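PDB 4NB5: DNA binding protein from Mycobacterium tuberculosis, which represses transcription of the MmpS2-MmpL2, MmpS4-MmpL4 and MmpS5-MmpL5 transport systems and controls its own expression by binding directly to the promoter regions. Local coordinates for the interface of chains A and B. Numbering follows the deposited sequence. Chains: chain A/B, DNA binding protein.

The interface of chains A and B. Residues chain A 30-32, 77; chain B 30-32, 73, 76-77.
This patch of the homodimer interface of a MarR-type repressor is a two-fold packing of loops, in which the turn linking helices 16-29 and 34-45 of each chain meets its twin and touches the partner's presumed recognition helix. It illustrates how packing may link a dimer's DNA-binding elements to the partner subunit: in this patch no nitrogen or oxygen of one chain lies within bonding reach of the other. At the centre A:Leu32 and B:Leu32 cross obliquely, branch tip to branch tip, their CD2 methyls 3.9 Å apart. The same B:Leu32 CD2 also sits 3.7 Å from the carbonyl O of A:Ser31, so one methyl meets both a side chain and a backbone carbonyl. A:Ser31, with a positive phi of 65°, turns its hydroxyl toward helix 64-77 of chain B, most of which lies in the presumed helix-turn-helix motif. B:Met73 reaches out to meet it: CG lies anti to the backbone N (chi1 -176°), and the extended chain brings SD within 3.1 Å of A:Ser31 OG, their closest approach. Beside this, SD makes an apolar contact with A:Ser31 CB at 3.4 Å. The nearly eclipsed chi3 (-23°) swings B:Met73 CE back to 3.6 Å from the same A:Ser31 OG. B:Phe77, at the end of the same helix, points the rim of its ring at the backbone of A:Arg30, whose carbonyl O lies in the ring plane 3.6 Å from CZ. B:Met73 O, one turn earlier in the helix, sits over one face of this ring, toward the rim. Across the dimer axis the twin contact is less buried, the partner hiding 12 Å² of A:Phe77 against 33 Å² of B:Phe77, and A:Phe77 CZ stands 3.8 Å from the carbonyl O of B:Arg30.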
loop_
_atom_site.group_PDB
_atom_site.type_symbol
_atom_site.label_atom_id
_atom_site.label_comp_id
_atom_site.label_asym_id
_atom_site.label_seq_id
_atom_site.Cartn_x
_atom_site.Cartn_y
_atom_site.Cartn_z
ATOM N N ARG A 30 4.838 -9.586 5.971
ATOM C CA ARG A 30 4.021 -8.876 6.947
ATOM C C ARG A 30 4.545 -9.081 8.365
ATOM O O ARG A 30 3.792 -8.989 9.336
ATOM C CB ARG A 30 2.563 -9.324 6.861
ATOM C CG ARG A 30 1.880 -8.972 5.546
ATOM C CD ARG A 30 0.397 -8.707 5.754
ATOM N NE ARG A 30 0.086 -7.281 5.715
ATOM C CZ ARG A 30 -1.047 -6.743 6.158
ATOM N NH1 ARG A 30 -1.993 -7.502 6.693
ATOM N NH2 ARG A 30 -1.233 -5.435 6.073
ATOM N N SER A 31 5.839 -9.364 8.472
ATOM C CA SER A 31 6.516 -9.474 9.759
ATOM C C SER A 31 6.060 -10.630 10.648
ATOM O O SER A 31 6.263 -10.605 11.866
ATOM C CB SER A 31 6.395 -8.151 10.512
ATOM O OG SER A 31 6.923 -7.107 9.717
ATOM N N LEU A 32 5.476 -11.653 10.033
ATOM C CA LEU A 32 5.161 -12.887 10.742
ATOM C C LEU A 32 6.195 -13.940 10.352
ATOM O O LEU A 32 7.078 -13.667 9.533
ATOM C CB LEU A 32 3.743 -13.338 10.400
ATOM C CG LEU A 32 2.656 -12.356 10.842
ATOM C CD1 LEU A 32 1.301 -12.739 10.268
ATOM C CD2 LEU A 32 2.604 -12.278 12.361
ATOM N N PHE A 77 -5.384 -16.973 15.409
ATOM C CA PHE A 77 -5.853 -16.137 14.321
ATOM C C PHE A 77 -7.147 -16.653 13.684
ATOM O O PHE A 77 -7.743 -15.959 12.861
ATOM C CB PHE A 77 -4.758 -15.966 13.270
ATOM C CG PHE A 77 -3.760 -14.870 13.600
ATOM C CD1 PHE A 77 -3.181 -14.791 14.853
ATOM C CD2 PHE A 77 -3.413 -13.921 12.650
ATOM C CE1 PHE A 77 -2.261 -13.799 15.154
ATOM C CE2 PHE A 77 -2.500 -12.918 12.946
ATOM C CZ PHE A 77 -1.924 -12.860 14.199
ATOM N N ARG B 30 0.321 -11.030 19.310
ATOM C CA ARG B 30 -0.004 -11.444 17.952
ATOM C C ARG B 30 1.234 -11.703 17.113
ATOM O O ARG B 30 1.206 -11.586 15.884
ATOM C CB ARG B 30 -0.867 -10.372 17.309
ATOM C CG ARG B 30 -2.193 -10.304 17.983
ATOM C CD ARG B 30 -3.044 -9.147 17.539
ATOM N NE ARG B 30 -4.358 -9.289 18.142
ATOM C CZ ARG B 30 -4.632 -9.053 19.419
ATOM N NH1 ARG B 30 -3.683 -8.629 20.250
ATOM N NH2 ARG B 30 -5.863 -9.234 19.870
ATOM N N SER B 31 2.313 -12.069 17.794
ATOM C CA SER B 31 3.561 -12.460 17.156
ATOM C C SER B 31 4.237 -11.319 16.407
ATOM O O SER B 31 5.131 -11.555 15.601
ATOM C CB SER B 31 3.333 -13.648 16.214
ATOM O OG SER B 31 2.637 -14.689 16.880
ATOM N N LEU B 32 3.824 -10.083 16.679
ATOM C CA LEU B 32 4.559 -8.930 16.183
ATOM C C LEU B 32 5.484 -8.441 17.298
ATOM O O LEU B 32 5.394 -8.914 18.428
ATOM C CB LEU B 32 3.593 -7.831 15.734
ATOM C CG LEU B 32 2.670 -8.205 14.568
ATOM C CD1 LEU B 32 1.750 -7.041 14.228
ATOM C CD2 LEU B 32 3.481 -8.633 13.347
ATOM N N MET B 73 8.447 -1.216 9.514
ATOM C CA MET B 73 7.303 -2.110 9.561
ATOM C C MET B 73 5.995 -1.321 9.614
ATOM O O MET B 73 5.047 -1.620 8.893
ATOM C CB MET B 73 7.431 -3.019 10.775
ATOM C CG MET B 73 6.345 -4.065 10.901
ATOM S SD MET B 73 6.697 -5.258 12.215
ATOM C CE MET B 73 8.487 -5.133 12.354
ATOM N N GLN B 76 5.173 0.130 6.315
ATOM C CA GLN B 76 4.646 -0.896 5.417
ATOM C C GLN B 76 3.193 -1.216 5.755
ATOM O O GLN B 76 2.381 -1.426 4.860
ATOM C CB GLN B 76 5.483 -2.171 5.503
ATOM C CG GLN B 76 5.022 -3.266 4.549
ATOM C CD GLN B 76 5.508 -4.641 4.959
ATOM O OE1 GLN B 76 5.405 -5.027 6.126
ATOM N NE2 GLN B 76 6.043 -5.389 4.001
ATOM N N PHE B 77 2.873 -1.264 7.049
ATOM C CA PHE B 77 1.496 -1.497 7.484
ATOM C C PHE B 77 0.568 -0.319 7.146
ATOM O O PHE B 77 -0.656 -0.473 7.143
ATOM C CB PHE B 77 1.432 -1.791 8.984
ATOM C CG PHE B 77 2.024 -3.119 9.376
ATOM C CD1 PHE B 77 2.196 -4.131 8.442
ATOM C CD2 PHE B 77 2.411 -3.350 10.684
ATOM C CE1 PHE B 77 2.741 -5.353 8.814
ATOM C CE2 PHE B 77 2.956 -4.567 11.060
ATOM C CZ PHE B 77 3.121 -5.569 10.123
#